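PDB 4TQJ: lectin 2 from Agrocybe aegerita, which specifically recognises non-reducing terminal N-acetylglucosamine, using a fold of beta-propeller type. Local coordinates for residues N3-D8 and R174-V179. The protein carries 1 engineered substitution. Residues are numbered along the deposited sequence; the frame is centred on the assembly and turned at random.
Sequences NVITQD and RFLADV
Ile5 and Leu176 form an antiparallel hydrogen-bonded pair: Ile5 N donates to Leu176 O, Leu176 N donates to Ile5 O, and N-H...O angles of 172° and 169° make both bonds nearly straight. Their side chains lie side by side and point the same way, CB against CB at 4.0 Å. On the other face of the sheet, Val4 CG2 touches Ala177 CB at 3.7 Å.

Beyond Ile5 the regular pairing gives way to side chains. Thr6 CB sits over one face of the Phe175 ring, 3.9 Å from its centroid and offset toward the rim, a CH-pi contact, while Thr6 OG1 turns to Leu9 N. Gln7 can be followed outward from CB: CG, anti to the carbonyl carbon (chi1 -59°), passes 3.7 Å from Arg174 O and also meets Phe175 CE2; CD, further along the extended chain, comes within 4.0 Å of Arg174 N; OE1 then accepts from Arg174 N at 2.9 Å, in the carbonyl plane. A side-chain amide thus does the work of a strand carbonyl. Water 2 gives OE1 a second bond and accepts from Arg174 NH2; water 1 bridges Asn3 O and Asp178 N, although its 2.5 Å approach to Asp178 N is doubtfully short.

The N-terminal strand 4-5 therefore adds an edge to the antiparallel propeller sheet that continues through 173-177 and 186-190. Ile5 and Leu176 face strands 117-121 and 130-134 respectively, whereas Val4, Phe175 and Ala177 pack on Val232 of strand 230-233.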
ATOM      1  N   ASN A   3      14.041 -10.193   8.114  1.00 31.04           N
ATOM      2  CA  ASN A   3      14.108  -9.979   6.665  1.00 27.19           C
ATOM      3  C   ASN A   3      15.289 -10.769   6.088  1.00 23.76           C
ATOM      4  O   ASN A   3      16.387 -10.713   6.621  1.00 19.81           O
ATOM      5  CB  ASN A   3      14.201  -8.495   6.322  1.00 39.94           C
ATOM      6  CG  ASN A   3      12.862  -7.914   5.873  1.00 45.55           C
ATOM      7  OD1 ASN A   3      11.885  -7.914   6.636  1.00 43.01           O
ATOM      8  ND2 ASN A   3      12.813  -7.411   4.632  1.00 35.56           N
ATOM      9  N   VAL A   4      15.052 -11.535   5.030  1.00 20.65           N
ATOM     10  CA  VAL A   4      16.059 -12.473   4.530  1.00 15.38           C
ATOM     11  C   VAL A   4      16.110 -12.515   2.996  1.00 16.62           C
ATOM     12  O   VAL A   4      15.087 -12.409   2.313  1.00 14.32           O
ATOM     13  CB  VAL A   4      15.799 -13.908   5.066  1.00 22.09           C
ATOM     14  CG1 VAL A   4      16.577 -14.935   4.252  1.00 23.30           C
ATOM     15  CG2 VAL A   4      16.142 -14.016   6.559  1.00 16.87           C
ATOM     16  N   ILE A   5      17.313 -12.682   2.466  1.00 15.00           N
ATOM     17  CA  ILE A   5      17.520 -12.730   1.029  1.00 15.19           C
ATOM     18  C   ILE A   5      18.232 -14.024   0.681  1.00 12.76           C
ATOM     19  O   ILE A   5      19.328 -14.269   1.180  1.00 12.36           O
ATOM     20  CB  ILE A   5      18.367 -11.535   0.585  1.00 13.35           C
ATOM     21  CG1 ILE A   5      17.559 -10.252   0.778  1.00 17.73           C
ATOM     22  CG2 ILE A   5      18.816 -11.684  -0.864  1.00 11.31           C
ATOM     23  CD1 ILE A   5      18.348  -9.009   0.533  1.00 14.13           C
ATOM     24  N   THR A   6      17.598 -14.855  -0.142  1.00 10.62           N
ATOM     25  CA  THR A   6      18.177 -16.142  -0.546  1.00 12.75           C
ATOM     26  C   THR A   6      18.360 -16.170  -2.056  1.00 10.74           C
ATOM     27  O   THR A   6      17.905 -15.272  -2.749  1.00 13.62           O
ATOM     28  CB  THR A   6      17.312 -17.377  -0.101  1.00 14.11           C
ATOM     29  OG1 THR A   6      16.121 -17.462  -0.893  1.00 12.93           O
ATOM     30  CG2 THR A   6      16.945 -17.307   1.371  1.00 13.16           C
ATOM     31  N   GLN A   7      19.044 -17.189  -2.567  1.00  9.80           N
ATOM     32  CA  GLN A   7      19.201 -17.345  -4.009  1.00 13.51           C
ATOM     33  C   GLN A   7      17.855 -17.584  -4.693  1.00 14.76           C
ATOM     34  O   GLN A   7      17.573 -17.014  -5.745  1.00 13.84           O
ATOM     35  CB  GLN A   7      20.174 -18.488  -4.321  1.00 14.19           C
ATOM     36  CG  GLN A   7      21.547 -18.261  -3.712  1.00 10.95           C
ATOM     37  CD  GLN A   7      22.515 -19.386  -3.959  1.00 12.06           C
ATOM     38  OE1 GLN A   7      23.418 -19.609  -3.154  1.00 11.80           O
ATOM     39  NE2 GLN A   7      22.337 -20.107  -5.069  1.00 12.37           N
ATOM     40  N   ASP A   8      17.020 -18.423  -4.088  1.00 13.93           N
ATOM     41  CA  ASP A   8      15.719 -18.738  -4.673  1.00 16.96           C
ATOM     42  C   ASP A   8      14.732 -17.579  -4.497  1.00 12.84           C
ATOM     43  O   ASP A   8      13.883 -17.325  -5.348  1.00 14.87           O
ATOM     44  CB  ASP A   8      15.148 -20.008  -4.036  1.00 20.61           C
ATOM     45  CG  ASP A   8      15.878 -21.260  -4.484  1.00 26.16           C
ATOM     46  OD1 ASP A   8      16.541 -21.217  -5.542  1.00 28.07           O
ATOM     47  OD2 ASP A   8      15.797 -22.291  -3.782  1.00 31.56           O
ATOM     48  N   ARG A 174      24.654 -18.981  -0.646  1.00 13.10           N
ATOM     49  CA  ARG A 174      25.037 -17.704  -0.075  1.00 12.25           C
ATOM     50  C   ARG A 174      23.812 -16.823   0.089  1.00 11.08           C
ATOM     51  O   ARG A 174      23.170 -16.466  -0.888  1.00 11.01           O
ATOM     52  CB  ARG A 174      26.113 -17.027  -0.935  1.00 13.84           C
ATOM     53  CG  ARG A 174      27.521 -17.638  -0.732  1.00 14.90           C
ATOM     54  CD  ARG A 174      28.446 -17.327  -1.909  1.00 12.08           C
ATOM     55  NE  ARG A 174      27.996 -18.021  -3.112  1.00 15.97           N
ATOM     56  CZ  ARG A 174      28.549 -17.899  -4.317  1.00 15.67           C
ATOM     57  NH1 ARG A 174      29.587 -17.096  -4.510  1.00 15.12           N
ATOM     58  NH2 ARG A 174      28.046 -18.575  -5.337  1.00 14.68           N
ATOM     59  N   PHE A 175      23.504 -16.490   1.339  1.00 13.16           N
ATOM     60  CA  PHE A 175      22.298 -15.743   1.679  1.00 13.56           C
ATOM     61  C   PHE A 175      22.671 -14.491   2.471  1.00 11.32           C
ATOM     62  O   PHE A 175      23.799 -14.347   2.925  1.00 14.57           O
ATOM     63  CB  PHE A 175      21.355 -16.586   2.553  1.00 13.51           C
ATOM     64  CG  PHE A 175      20.910 -17.894   1.944  1.00 11.00           C
ATOM     65  CD1 PHE A 175      20.487 -18.931   2.775  1.00 17.60           C
ATOM     66  CD2 PHE A 175      20.860 -18.083   0.573  1.00 14.16           C
ATOM     67  CE1 PHE A 175      20.049 -20.134   2.256  1.00 13.71           C
ATOM     68  CE2 PHE A 175      20.419 -19.288   0.044  1.00 14.62           C
ATOM     69  CZ  PHE A 175      20.010 -20.314   0.894  1.00 10.55           C
ATOM     70  N   LEU A 176      21.707 -13.601   2.661  1.00 11.09           N
ATOM     71  CA  LEU A 176      21.892 -12.439   3.514  1.00 13.55           C
ATOM     72  C   LEU A 176      20.795 -12.491   4.565  1.00 12.41           C
ATOM     73  O   LEU A 176      19.644 -12.701   4.239  1.00 12.78           O
ATOM     74  CB  LEU A 176      21.789 -11.150   2.710  1.00 12.96           C
ATOM     75  CG  LEU A 176      22.771 -10.938   1.552  1.00 13.91           C
ATOM     76  CD1 LEU A 176      22.351  -9.711   0.720  1.00  9.58           C
ATOM     77  CD2 LEU A 176      24.203 -10.816   2.065  1.00 13.17           C
ATOM     78  N   ALA A 177      21.166 -12.340   5.829  1.00 15.95           N
ATOM     79  CA  ALA A 177      20.204 -12.385   6.919  1.00 14.97           C
ATOM     80  C   ALA A 177      20.838 -11.787   8.155  1.00 17.22           C
ATOM     81  O   ALA A 177      22.047 -11.828   8.311  1.00 17.87           O
ATOM     82  CB  ALA A 177      19.779 -13.825   7.193  1.00 16.72           C
ATOM     83  N   ASP A 178      20.023 -11.242   9.043  1.00 17.07           N
ATOM     84  CA  ASP A 178      20.551 -10.779  10.312  1.00 20.02           C
ATOM     85  C   ASP A 178      20.647 -11.952  11.271  1.00 16.97           C
ATOM     86  O   ASP A 178      19.629 -12.420  11.788  1.00 16.98           O
ATOM     87  CB  ASP A 178      19.662  -9.691  10.914  1.00 23.13           C
ATOM     88  CG  ASP A 178      20.274  -9.079  12.155  1.00 21.24           C
ATOM     89  OD1 ASP A 178      21.445  -9.392  12.447  1.00 22.16           O
ATOM     90  OD2 ASP A 178      19.589  -8.294  12.835  1.00 25.36           O
ATOM     91  N   VAL A 179      21.868 -12.440  11.481  1.00 17.72           N
ATOM     92  CA  VAL A 179      22.111 -13.505  12.447  1.00 19.18           C
ATOM     93  C   VAL A 179      22.799 -12.961  13.704  1.00 19.70           C
ATOM     94  O   VAL A 179      22.707 -13.565  14.770  1.00 18.42           O
ATOM     95  CB  VAL A 179      22.968 -14.640  11.852  1.00 18.04           C
ATOM     96  CG1 VAL A 179      22.288 -15.254  10.637  1.00 17.48           C
ATOM     97  CG2 VAL A 179      24.342 -14.127  11.463  1.00 21.44           C
TER
HETATM   98  O   HOH W   1      17.560 -11.255   8.837  1.00 25.32           O
HETATM   99  O   HOH W   2      26.115 -20.183  -3.824  1.00 11.16           O